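Local coordinates for transcriptional activator HlyU (PDB 4K2E), which binds DNA as a winged-helix transcription factor of the ArsR family and up-regulates the hemolysin gene hlyA of Vibrio cholerae, at residues A[35-40]-A[70-75]. Numbering follows the deposited sequence.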
ATOM      1  N   GLU A  35      -4.992  -3.629  -9.042  1.00 32.17           N
ATOM      2  CA  GLU A  35      -4.004  -4.294  -9.884  1.00 42.70           C
ATOM      3  C   GLU A  35      -3.607  -3.454 -11.090  1.00 37.21           C
ATOM      4  O   GLU A  35      -2.425  -3.357 -11.417  1.00 38.36           O
ATOM      5  CB  GLU A  35      -4.440  -5.697 -10.281  1.00 47.06           C
ATOM      6  CG  GLU A  35      -4.179  -6.717  -9.166  1.00 55.91           C
ATOM      7  CD  GLU A  35      -4.574  -8.126  -9.526  1.00 65.64           C
ATOM      8  OE1 GLU A  35      -4.422  -8.514 -10.708  1.00 72.46           O
ATOM      9  OE2 GLU A  35      -5.041  -8.843  -8.611  1.00 63.04           O
ATOM     10  N   ARG A  36      -4.584  -2.810 -11.721  1.00 40.41           N
ATOM     11  CA  ARG A  36      -4.271  -1.990 -12.899  1.00 33.28           C
ATOM     12  C   ARG A  36      -3.481  -0.707 -12.534  1.00 42.55           C
ATOM     13  O   ARG A  36      -2.471  -0.368 -13.180  1.00 34.30           O
ATOM     14  CB  ARG A  36      -5.536  -1.666 -13.709  1.00 31.22           C
ATOM     15  CG  ARG A  36      -6.306  -2.877 -14.219  1.00 38.57           C
ATOM     16  CD  ARG A  36      -5.358  -3.869 -14.909  1.00 41.02           C
ATOM     17  NE  ARG A  36      -6.055  -4.731 -15.840  1.00 45.78           N
ATOM     18  CZ  ARG A  36      -5.472  -5.336 -16.874  1.00 58.46           C
ATOM     19  NH1 ARG A  36      -4.171  -5.172 -17.112  1.00 55.23           N
ATOM     20  NH2 ARG A  36      -6.196  -6.093 -17.682  1.00 65.54           N
ATOM     21  N   ARG A  37      -3.903   0.004 -11.485  1.00 31.84           N
ATOM     22  CA  ARG A  37      -3.154   1.206 -11.107  1.00 36.39           C
ATOM     23  C   ARG A  37      -1.729   0.873 -10.669  1.00 32.78           C
ATOM     24  O   ARG A  37      -0.784   1.574 -11.056  1.00 31.90           O
ATOM     25  CB  ARG A  37      -3.876   2.047 -10.042  1.00 35.67           C
ATOM     26  CG  ARG A  37      -5.127   2.723 -10.549  1.00 30.01           C
ATOM     27  CD  ARG A  37      -5.790   3.674  -9.547  1.00 32.30           C
ATOM     28  NE  ARG A  37      -6.067   3.128  -8.197  1.00 33.52           N
ATOM     29  CZ  ARG A  37      -7.224   2.611  -7.779  1.00 42.76           C
ATOM     30  NH1 ARG A  37      -8.262   2.471  -8.605  1.00 39.18           N
ATOM     31  NH2 ARG A  37      -7.341   2.202  -6.510  1.00 36.06           N
ATOM     32  N   LEU A  38      -1.574  -0.202  -9.898  1.00 29.16           N
ATOM     33  CA  LEU A  38      -0.232  -0.641  -9.511  1.00 35.34           C
ATOM     34  C   LEU A  38       0.608  -1.023 -10.743  1.00 35.51           C
ATOM     35  O   LEU A  38       1.782  -0.719 -10.797  1.00 34.16           O
ATOM     36  CB  LEU A  38      -0.268  -1.849  -8.593  1.00 32.94           C
ATOM     37  CG  LEU A  38       1.077  -2.302  -8.014  1.00 41.24           C
ATOM     38  CD1 LEU A  38       1.644  -1.204  -7.097  1.00 41.55           C
ATOM     39  CD2 LEU A  38       0.902  -3.619  -7.243  1.00 42.51           C
ATOM     40  N   GLN A  39       0.008  -1.730 -11.691  1.00 33.60           N
ATOM     41  CA  GLN A  39       0.726  -2.101 -12.931  1.00 39.25           C
ATOM     42  C   GLN A  39       1.266  -0.871 -13.660  1.00 40.83           C
ATOM     43  O   GLN A  39       2.440  -0.834 -14.079  1.00 38.06           O
ATOM     44  CB  GLN A  39      -0.170  -2.944 -13.856  1.00 44.39           C
ATOM     45  CG  GLN A  39      -0.285  -4.402 -13.434  1.00 50.13           C
ATOM     46  CD  GLN A  39      -1.439  -5.164 -14.106  1.00 56.98           C
ATOM     47  OE1 GLN A  39      -2.027  -4.711 -15.093  1.00 50.55           O
ATOM     48  NE2 GLN A  39      -1.764  -6.332 -13.557  1.00 61.23           N
ATOM     49  N   ILE A  40       0.404   0.135 -13.805  1.00 31.60           N
ATOM     50  CA  ILE A  40       0.823   1.405 -14.390  1.00 32.61           C
ATOM     51  C   ILE A  40       2.007   2.007 -13.616  1.00 33.10           C
ATOM     52  O   ILE A  40       3.068   2.366 -14.179  1.00 34.34           O
ATOM     53  CB  ILE A  40      -0.362   2.399 -14.385  1.00 31.03           C
ATOM     54  CG1 ILE A  40      -1.468   1.884 -15.315  1.00 35.42           C
ATOM     55  CG2 ILE A  40       0.085   3.819 -14.757  1.00 28.80           C
ATOM     56  CD1 ILE A  40      -2.786   2.689 -15.261  1.00 31.31           C
ATOM     57  N   ALA A  70      -6.734   8.677 -14.452  1.00 32.45           N
ATOM     58  CA  ALA A  70      -7.396   9.841 -13.886  1.00 33.70           C
ATOM     59  C   ALA A  70      -7.264   9.841 -12.354  1.00 35.37           C
ATOM     60  O   ALA A  70      -7.011  10.891 -11.734  1.00 35.08           O
ATOM     61  CB  ALA A  70      -8.832   9.880 -14.296  1.00 36.72           C
ATOM     62  N   TRP A  71      -7.466   8.665 -11.765  1.00 35.14           N
ATOM     63  CA  TRP A  71      -7.260   8.468 -10.339  1.00 35.52           C
ATOM     64  C   TRP A  71      -5.816   8.770  -9.953  1.00 35.29           C
ATOM     65  O   TRP A  71      -5.573   9.537  -9.016  1.00 33.75           O
ATOM     66  CB  TRP A  71      -7.650   7.030  -9.966  1.00 39.46           C
ATOM     67  CG  TRP A  71      -7.700   6.712  -8.469  1.00 37.60           C
ATOM     68  CD1 TRP A  71      -6.759   7.013  -7.516  1.00 38.68           C
ATOM     69  CD2 TRP A  71      -8.720   5.970  -7.803  1.00 37.29           C
ATOM     70  NE1 TRP A  71      -7.154   6.508  -6.286  1.00 35.44           N
ATOM     71  CE2 TRP A  71      -8.351   5.864  -6.442  1.00 37.41           C
ATOM     72  CE3 TRP A  71      -9.917   5.384  -8.226  1.00 40.42           C
ATOM     73  CZ2 TRP A  71      -9.144   5.207  -5.507  1.00 41.79           C
ATOM     74  CZ3 TRP A  71     -10.701   4.736  -7.294  1.00 45.46           C
ATOM     75  CH2 TRP A  71     -10.307   4.651  -5.954  1.00 44.05           C
ATOM     76  N   LEU A  72      -4.849   8.221 -10.686  1.00 31.83           N
ATOM     77  CA  LEU A  72      -3.457   8.484 -10.338  1.00 25.74           C
ATOM     78  C   LEU A  72      -3.089   9.988 -10.453  1.00 38.30           C
ATOM     79  O   LEU A  72      -2.277  10.484  -9.680  1.00 33.85           O
ATOM     80  CB  LEU A  72      -2.495   7.617 -11.163  1.00 26.88           C
ATOM     81  CG  LEU A  72      -2.647   6.107 -11.010  1.00 30.13           C
ATOM     82  CD1 LEU A  72      -1.781   5.394 -12.058  1.00 25.12           C
ATOM     83  CD2 LEU A  72      -2.299   5.610  -9.537  1.00 27.36           C
ATOM     84  N   ARG A  73      -3.676  10.695 -11.425  1.00 31.87           N
ATOM     85  CA  ARG A  73      -3.443  12.138 -11.615  1.00 29.76           C
ATOM     86  C   ARG A  73      -4.070  12.880 -10.412  1.00 37.88           C
ATOM     87  O   ARG A  73      -3.456  13.744  -9.791  1.00 38.42           O
ATOM     88  CB  ARG A  73      -4.072  12.647 -12.923  1.00 30.14           C
ATOM     89  CG  ARG A  73      -3.332  12.182 -14.192  1.00 34.30           C
ATOM     90  CD  ARG A  73      -3.394  13.177 -15.372  1.00 39.22           C
ATOM     91  NE  ARG A  73      -4.724  13.661 -15.730  1.00 44.44           N
ATOM     92  CZ  ARG A  73      -5.633  12.915 -16.340  1.00 47.42           C
ATOM     93  NH1 ARG A  73      -5.379  11.642 -16.633  1.00 49.31           N
ATOM     94  NH2 ARG A  73      -6.794  13.430 -16.650  1.00 38.15           N
ATOM     95  N   ARG A  74      -5.302  12.513 -10.103  1.00 35.59           N
ATOM     96  CA  ARG A  74      -6.079  13.208  -9.087  1.00 36.44           C
ATOM     97  C   ARG A  74      -5.388  13.137  -7.711  1.00 39.95           C
ATOM     98  O   ARG A  74      -5.315  14.141  -6.998  1.00 41.22           O
ATOM     99  CB  ARG A  74      -7.483  12.611  -8.998  1.00 34.26           C
ATOM    100  CG  ARG A  74      -8.309  13.196  -7.864  1.00 40.39           C
ATOM    101  CD  ARG A  74      -9.741  12.728  -7.922  1.00 35.61           C
ATOM    102  NE  ARG A  74      -9.816  11.277  -7.860  1.00 38.88           N
ATOM    103  CZ  ARG A  74     -10.292  10.501  -8.829  1.00 43.79           C
ATOM    104  NH1 ARG A  74     -10.747  11.030  -9.971  1.00 38.51           N
ATOM    105  NH2 ARG A  74     -10.327   9.189  -8.655  1.00 37.11           N
ATOM    106  N   ASP A  75      -4.822  11.982  -7.385  1.00 36.39           N
ATOM    107  CA  ASP A  75      -4.169  11.839  -6.086  1.00 42.61           C
ATOM    108  C   ASP A  75      -2.692  12.162  -6.077  1.00 41.22           C
ATOM    109  O   ASP A  75      -2.034  12.026  -5.052  1.00 40.77           O
ATOM    110  CB  ASP A  75      -4.455  10.460  -5.488  1.00 42.00           C
ATOM    111  CG  ASP A  75      -5.865  10.355  -5.005  1.00 40.51           C
ATOM    112  OD1 ASP A  75      -6.419  11.419  -4.723  1.00 43.34           O
ATOM    113  OD2 ASP A  75      -6.430   9.248  -4.947  1.00 45.00           O
TER
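Helix 35-40 and the C-terminal end of helix 62-74 pass with their axes 10.9 Å apart at a crossing angle of -66°, and the backbones come closest where Arg37 faces Leu72. In this winged-helix fold of the ArsR family, the contact joins the helix that precedes the predicted helix-turn-helix to the last turn of helix 62-74, just past the end of that motif. A cation-pi stack carries it. The guanidinium of Arg37 lies flat over the indole of Trp71, the planes only 10° apart, with CZ 3.6 Å from the centroid of the six-membered ring. NH1 sits above CE3 and NH2 above CZ2, while the CD methylene rests over the five-membered ring in a CH-pi contact. A bend at chi3 (-52°), after an anti chi2, swings the guanidinium over the ring face. Two backbone carbonyls of helix 16-32 fix its rotation: Ala31 O accepts from NE and Lys30 O from NH2. On the opposite face of the indole, Arg74 NH2 lies 3.4 Å above the plane near the rim. Beside the stack the packing is apolar and buried. Leu72, which also touches Val78 at the start of strand 78-83, divides its two methyls between neighbours on helix 35-40: CD2 lies 3.9 Å from Arg37 CB, and CD1 meets Ile40 CG2 at 3.6 Å.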